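Local structure of Trypsin/chymotrypsin inhibitor (Alocasia macrorrhizos, 5YCZ) at residues V68-I76 / N113-A121. The protein inhibits the serine proteases trypsin and alpha-chymotrypsin as a homodimeric plant inhibitor of the Kunitz type. Numbering follows the deposited sequence.
Sequences VQEGSTLYI and NSRFAIRKA
Gly71 lays its CA over one face of the Arg119 guanidinium, 3.3 Å from NH2 and set toward the rim of the group; a bend at chi3 (132°) brings the guanidinium onto Gly71. The Tyr75 ring meets Ser114 O at its edge, in plane, with CD1 3.4 Å from that oxygen, and runs side by side with Arg115. Its hydroxyl bonds to Ser106 N, while Arg115 NE forms a salt bridge with Glu61 and NH1 bonds to Gly110 O. Leu74 O lies at the edge of the Phe116 ring. Glycine suits the third position of the type II turn from Gln69 to Ser72, readily adopting its positive phi (76°). Gly71 N donates almost straight to Ile118 O. Within this beta-trefoil of the Kunitz inhibitor family, strand segments 74-76 and 116-120, from different sheets, cross at 98° and so share a single antiparallel hydrogen-bonded pair, Leu74 with Phe116. Water 1 accepts from Ile118 N and donates to Gln69 O and Ser72 O, satisfying polar backbone where direct pairing lapses. Glu70, extended beyond CG, offers OE2 as acceptor to Lys120 N (3.1 Å), on the anti side and out of the carboxylate plane. Apolar side chains meet on the buried side: Leu74 CD2 touches Ile118 CD1 at 3.6 Å, and the Ile76 methyl CD1 sits 3.7 Å from Phe116 CB.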
ATOM      1  N   VAL A  68      -4.578  12.548  11.470  1.00 40.75           N
ATOM      2  CA  VAL A  68      -5.955  12.124  11.249  1.00 41.55           C
ATOM      3  C   VAL A  68      -6.853  12.822  12.260  1.00 44.53           C
ATOM      4  O   VAL A  68      -6.585  12.796  13.467  1.00 45.25           O
ATOM      5  CB  VAL A  68      -6.091  10.600  11.343  1.00 39.79           C
ATOM      6  CG1 VAL A  68      -7.506  10.215  11.770  1.00 35.60           C
ATOM      7  CG2 VAL A  68      -5.793   9.998  10.003  1.00 40.31           C
ATOM      8  N   GLN A  69      -7.919  13.450  11.773  1.00 43.99           N
ATOM      9  CA  GLN A  69      -8.876  14.131  12.629  1.00 42.65           C
ATOM     10  C   GLN A  69     -10.109  13.266  12.852  1.00 39.97           C
ATOM     11  O   GLN A  69     -10.613  12.624  11.927  1.00 39.10           O
ATOM     12  CB  GLN A  69      -9.296  15.473  12.024  1.00 47.24           C
ATOM     13  CG  GLN A  69      -8.174  16.499  11.885  1.00 46.05           C
ATOM     14  CD  GLN A  69      -7.653  16.959  13.224  1.00 51.93           C
ATOM     15  OE1 GLN A  69      -8.389  17.532  14.028  1.00 56.83           O
ATOM     16  NE2 GLN A  69      -6.377  16.695  13.481  1.00 49.79           N
ATOM     17  N   GLU A  70     -10.586  13.259  14.086  1.00 40.26           N
ATOM     18  CA  GLU A  70     -11.853  12.635  14.415  1.00 38.70           C
ATOM     19  C   GLU A  70     -12.982  13.162  13.537  1.00 36.11           C
ATOM     20  O   GLU A  70     -13.104  14.366  13.305  1.00 39.04           O
ATOM     21  CB  GLU A  70     -12.168  12.926  15.870  1.00 44.88           C
ATOM     22  CG  GLU A  70     -12.634  11.773  16.657  1.00 43.39           C
ATOM     23  CD  GLU A  70     -12.377  12.024  18.103  1.00 52.09           C
ATOM     24  OE1 GLU A  70     -11.423  12.787  18.375  1.00 48.34           O
ATOM     25  OE2 GLU A  70     -13.115  11.479  18.955  1.00 56.27           O
ATOM     26  N   GLY A  71     -13.817  12.251  13.058  1.00 35.18           N
ATOM     27  CA  GLY A  71     -14.961  12.615  12.260  1.00 32.97           C
ATOM     28  C   GLY A  71     -14.675  13.015  10.825  1.00 35.75           C
ATOM     29  O   GLY A  71     -15.614  13.097  10.038  1.00 36.28           O
ATOM     30  N   SER A  72     -13.428  13.275  10.448  1.00 29.22           N
ATOM     31  CA  SER A  72     -13.124  13.682   9.081  1.00 35.04           C
ATOM     32  C   SER A  72     -12.784  12.482   8.202  1.00 31.71           C
ATOM     33  O   SER A  72     -12.101  11.553   8.640  1.00 30.32           O
ATOM     34  CB  SER A  72     -11.959  14.669   9.072  1.00 36.85           C
ATOM     35  OG  SER A  72     -12.235  15.772   9.916  1.00 48.98           O
ATOM     36  N   THR A  73     -13.241  12.511   6.947  1.00 31.83           N
ATOM     37  CA  THR A  73     -13.131  11.314   6.112  1.00 30.62           C
ATOM     38  C   THR A  73     -11.684  11.068   5.700  1.00 31.32           C
ATOM     39  O   THR A  73     -10.885  11.998   5.548  1.00 27.13           O
ATOM     40  CB  THR A  73     -14.021  11.386   4.853  1.00 29.51           C
ATOM     41  OG1 THR A  73     -13.817  12.613   4.139  1.00 31.57           O
ATOM     42  CG2 THR A  73     -15.489  11.246   5.197  1.00 27.54           C
ATOM     43  N   LEU A  74     -11.355   9.784   5.540  1.00 28.84           N
ATOM     44  CA  LEU A  74     -10.026   9.359   5.132  1.00 25.43           C
ATOM     45  C   LEU A  74     -10.123   8.057   4.361  1.00 26.15           C
ATOM     46  O   LEU A  74     -11.170   7.407   4.314  1.00 27.21           O
ATOM     47  CB  LEU A  74      -9.122   9.163   6.333  1.00 25.68           C
ATOM     48  CG  LEU A  74      -9.806   8.352   7.422  1.00 25.75           C
ATOM     49  CD1 LEU A  74      -9.677   6.868   7.148  1.00 24.62           C
ATOM     50  CD2 LEU A  74      -9.188   8.671   8.768  1.00 32.14           C
ATOM     51  N   TYR A  75      -8.985   7.643   3.825  1.00 25.32           N
ATOM     52  CA  TYR A  75      -8.814   6.327   3.238  1.00 21.65           C
ATOM     53  C   TYR A  75      -7.947   5.471   4.138  1.00 27.30           C
ATOM     54  O   TYR A  75      -7.119   5.973   4.909  1.00 30.73           O
ATOM     55  CB  TYR A  75      -8.154   6.412   1.872  1.00 26.27           C
ATOM     56  CG  TYR A  75      -8.789   7.428   0.998  1.00 27.03           C
ATOM     57  CD1 TYR A  75     -10.110   7.300   0.632  1.00 26.71           C
ATOM     58  CD2 TYR A  75      -8.075   8.532   0.554  1.00 24.81           C
ATOM     59  CE1 TYR A  75     -10.714   8.242  -0.172  1.00 31.57           C
ATOM     60  CE2 TYR A  75      -8.660   9.474  -0.250  1.00 27.85           C
ATOM     61  CZ  TYR A  75      -9.985   9.327  -0.617  1.00 28.33           C
ATOM     62  OH  TYR A  75     -10.604  10.259  -1.422  1.00 28.61           O
ATOM     63  N   ILE A  76      -8.129   4.164   4.010  1.00 22.59           N
ATOM     64  CA  ILE A  76      -7.407   3.191   4.811  1.00 20.31           C
ATOM     65  C   ILE A  76      -6.841   2.144   3.871  1.00 22.43           C
ATOM     66  O   ILE A  76      -7.499   1.739   2.906  1.00 19.69           O
ATOM     67  CB  ILE A  76      -8.316   2.519   5.866  1.00 20.75           C
ATOM     68  CG1 ILE A  76      -9.111   3.561   6.647  1.00 20.88           C
ATOM     69  CG2 ILE A  76      -7.489   1.641   6.820  1.00 20.93           C
ATOM     70  CD1 ILE A  76     -10.207   2.967   7.540  1.00 16.74           C
ATOM     71  N   ASN A 113     -17.390   4.861  -1.710  1.00 24.48           N
ATOM     72  CA  ASN A 113     -17.423   3.810  -0.695  1.00 26.29           C
ATOM     73  C   ASN A 113     -16.070   3.495  -0.076  1.00 25.60           C
ATOM     74  O   ASN A 113     -16.001   2.631   0.813  1.00 23.08           O
ATOM     75  CB  ASN A 113     -18.006   2.536  -1.285  1.00 25.85           C
ATOM     76  CG  ASN A 113     -19.481   2.639  -1.494  1.00 34.59           C
ATOM     77  OD1 ASN A 113     -20.015   2.254  -2.545  1.00 41.93           O
ATOM     78  ND2 ASN A 113     -20.162   3.179  -0.495  1.00 30.91           N
ATOM     79  N   SER A 114     -14.997   4.144  -0.506  1.00 20.94           N
ATOM     80  CA  SER A 114     -13.733   3.994   0.194  1.00 22.28           C
ATOM     81  C   SER A 114     -13.521   5.063   1.269  1.00 21.93           C
ATOM     82  O   SER A 114     -12.425   5.150   1.830  1.00 19.91           O
ATOM     83  CB  SER A 114     -12.565   4.000  -0.804  1.00 26.15           C
ATOM     84  OG  SER A 114     -12.797   4.896  -1.872  1.00 29.74           O
ATOM     85  N   ARG A 115     -14.539   5.860   1.583  1.00 21.59           N
ATOM     86  CA  ARG A 115     -14.393   6.928   2.562  1.00 29.31           C
ATOM     87  C   ARG A 115     -14.808   6.428   3.941  1.00 24.67           C
ATOM     88  O   ARG A 115     -15.968   6.060   4.161  1.00 22.62           O
ATOM     89  CB  ARG A 115     -15.214   8.152   2.172  1.00 30.04           C
ATOM     90  CG  ARG A 115     -14.584   9.005   1.092  1.00 28.56           C
ATOM     91  CD  ARG A 115     -15.679   9.678   0.282  1.00 30.06           C
ATOM     92  NE  ARG A 115     -15.127  10.641  -0.656  1.00 34.82           N
ATOM     93  CZ  ARG A 115     -15.835  11.254  -1.600  1.00 33.40           C
ATOM     94  NH1 ARG A 115     -17.127  11.001  -1.737  1.00 31.28           N
ATOM     95  NH2 ARG A 115     -15.241  12.105  -2.422  1.00 33.60           N
ATOM     96  N   PHE A 116     -13.865   6.443   4.869  1.00 23.15           N
ATOM     97  CA  PHE A 116     -14.133   6.072   6.244  1.00 24.45           C
ATOM     98  C   PHE A 116     -13.796   7.257   7.142  1.00 24.77           C
ATOM     99  O   PHE A 116     -13.048   8.160   6.755  1.00 23.62           O
ATOM    100  CB  PHE A 116     -13.323   4.829   6.643  1.00 17.83           C
ATOM    101  CG  PHE A 116     -13.626   3.625   5.811  1.00 18.13           C
ATOM    102  CD1 PHE A 116     -13.055   3.468   4.548  1.00 18.37           C
ATOM    103  CD2 PHE A 116     -14.492   2.654   6.273  1.00 16.30           C
ATOM    104  CE1 PHE A 116     -13.339   2.361   3.767  1.00 17.64           C
ATOM    105  CE2 PHE A 116     -14.786   1.541   5.498  1.00 19.08           C
ATOM    106  CZ  PHE A 116     -14.203   1.384   4.245  1.00 17.87           C
ATOM    107  N   ALA A 117     -14.383   7.260   8.338  1.00 23.82           N
ATOM    108  CA  ALA A 117     -14.005   8.195   9.384  1.00 28.51           C
ATOM    109  C   ALA A 117     -13.770   7.422  10.670  1.00 25.93           C
ATOM    110  O   ALA A 117     -14.292   6.319  10.846  1.00 30.59           O
ATOM    111  CB  ALA A 117     -15.075   9.263   9.607  1.00 30.03           C
ATOM    112  N   ILE A 118     -12.968   8.004  11.560  1.00 24.26           N
ATOM    113  CA  ILE A 118     -12.705   7.446  12.881  1.00 29.81           C
ATOM    114  C   ILE A 118     -13.271   8.370  13.951  1.00 31.06           C
ATOM    115  O   ILE A 118     -13.145   9.598  13.870  1.00 30.78           O
ATOM    116  CB  ILE A 118     -11.202   7.217  13.117  1.00 31.99           C
ATOM    117  CG1 ILE A 118     -10.639   6.291  12.048  1.00 30.86           C
ATOM    118  CG2 ILE A 118     -10.954   6.626  14.507  1.00 34.23           C
ATOM    119  CD1 ILE A 118      -9.194   6.585  11.701  1.00 30.38           C
ATOM    120  N   ARG A 119     -13.865   7.768  14.972  1.00 34.28           N
ATOM    121  CA  ARG A 119     -14.515   8.482  16.057  1.00 36.79           C
ATOM    122  C   ARG A 119     -14.178   7.795  17.369  1.00 38.23           C
ATOM    123  O   ARG A 119     -13.926   6.587  17.397  1.00 41.20           O
ATOM    124  CB  ARG A 119     -16.043   8.521  15.868  1.00 31.74           C
ATOM    125  CG  ARG A 119     -16.487   9.332  14.674  1.00 40.80           C
ATOM    126  CD  ARG A 119     -17.903   9.871  14.843  1.00 46.17           C
ATOM    127  NE  ARG A 119     -17.965  11.295  14.518  1.00 46.01           N
ATOM    128  CZ  ARG A 119     -18.103  11.770  13.285  1.00 50.15           C
ATOM    129  NH1 ARG A 119     -18.198  10.923  12.256  1.00 43.49           N
ATOM    130  NH2 ARG A 119     -18.149  13.086  13.083  1.00 45.70           N
ATOM    131  N   LYS A 120     -14.192   8.573  18.458  1.00 44.63           N
ATOM    132  CA  LYS A 120     -14.021   8.023  19.800  1.00 45.70           C
ATOM    133  C   LYS A 120     -15.213   7.152  20.186  1.00 39.84           C
ATOM    134  O   LYS A 120     -16.321   7.309  19.679  1.00 41.68           O
ATOM    135  CB  LYS A 120     -13.840   9.147  20.833  1.00 49.29           C
ATOM    136  CG  LYS A 120     -12.801   8.857  21.936  1.00 51.16           C
ATOM    137  CD  LYS A 120     -11.896  10.060  22.221  1.00 56.91           C
ATOM    138  CE  LYS A 120     -10.632   9.686  23.026  1.00 57.31           C
ATOM    139  NZ  LYS A 120      -9.609  10.786  23.019  1.00 53.51           N
ATOM    140  N   ALA A 121     -14.971   6.215  21.087  1.00 46.68           N
ATOM    141  CA  ALA A 121     -16.033   5.430  21.697  1.00 49.61           C
ATOM    142  C   ALA A 121     -15.949   5.651  23.200  1.00 62.06           C
ATOM    143  O   ALA A 121     -14.908   5.380  23.810  1.00 65.24           O
ATOM    144  CB  ALA A 121     -15.898   3.951  21.339  1.00 48.25           C
TER
HETATM  145  O   HOH W   1     -11.678  10.159  10.677  1.00 30.67           O
HETATM  146  O   HOH W   2     -10.348   3.408   2.009  1.00 17.87           O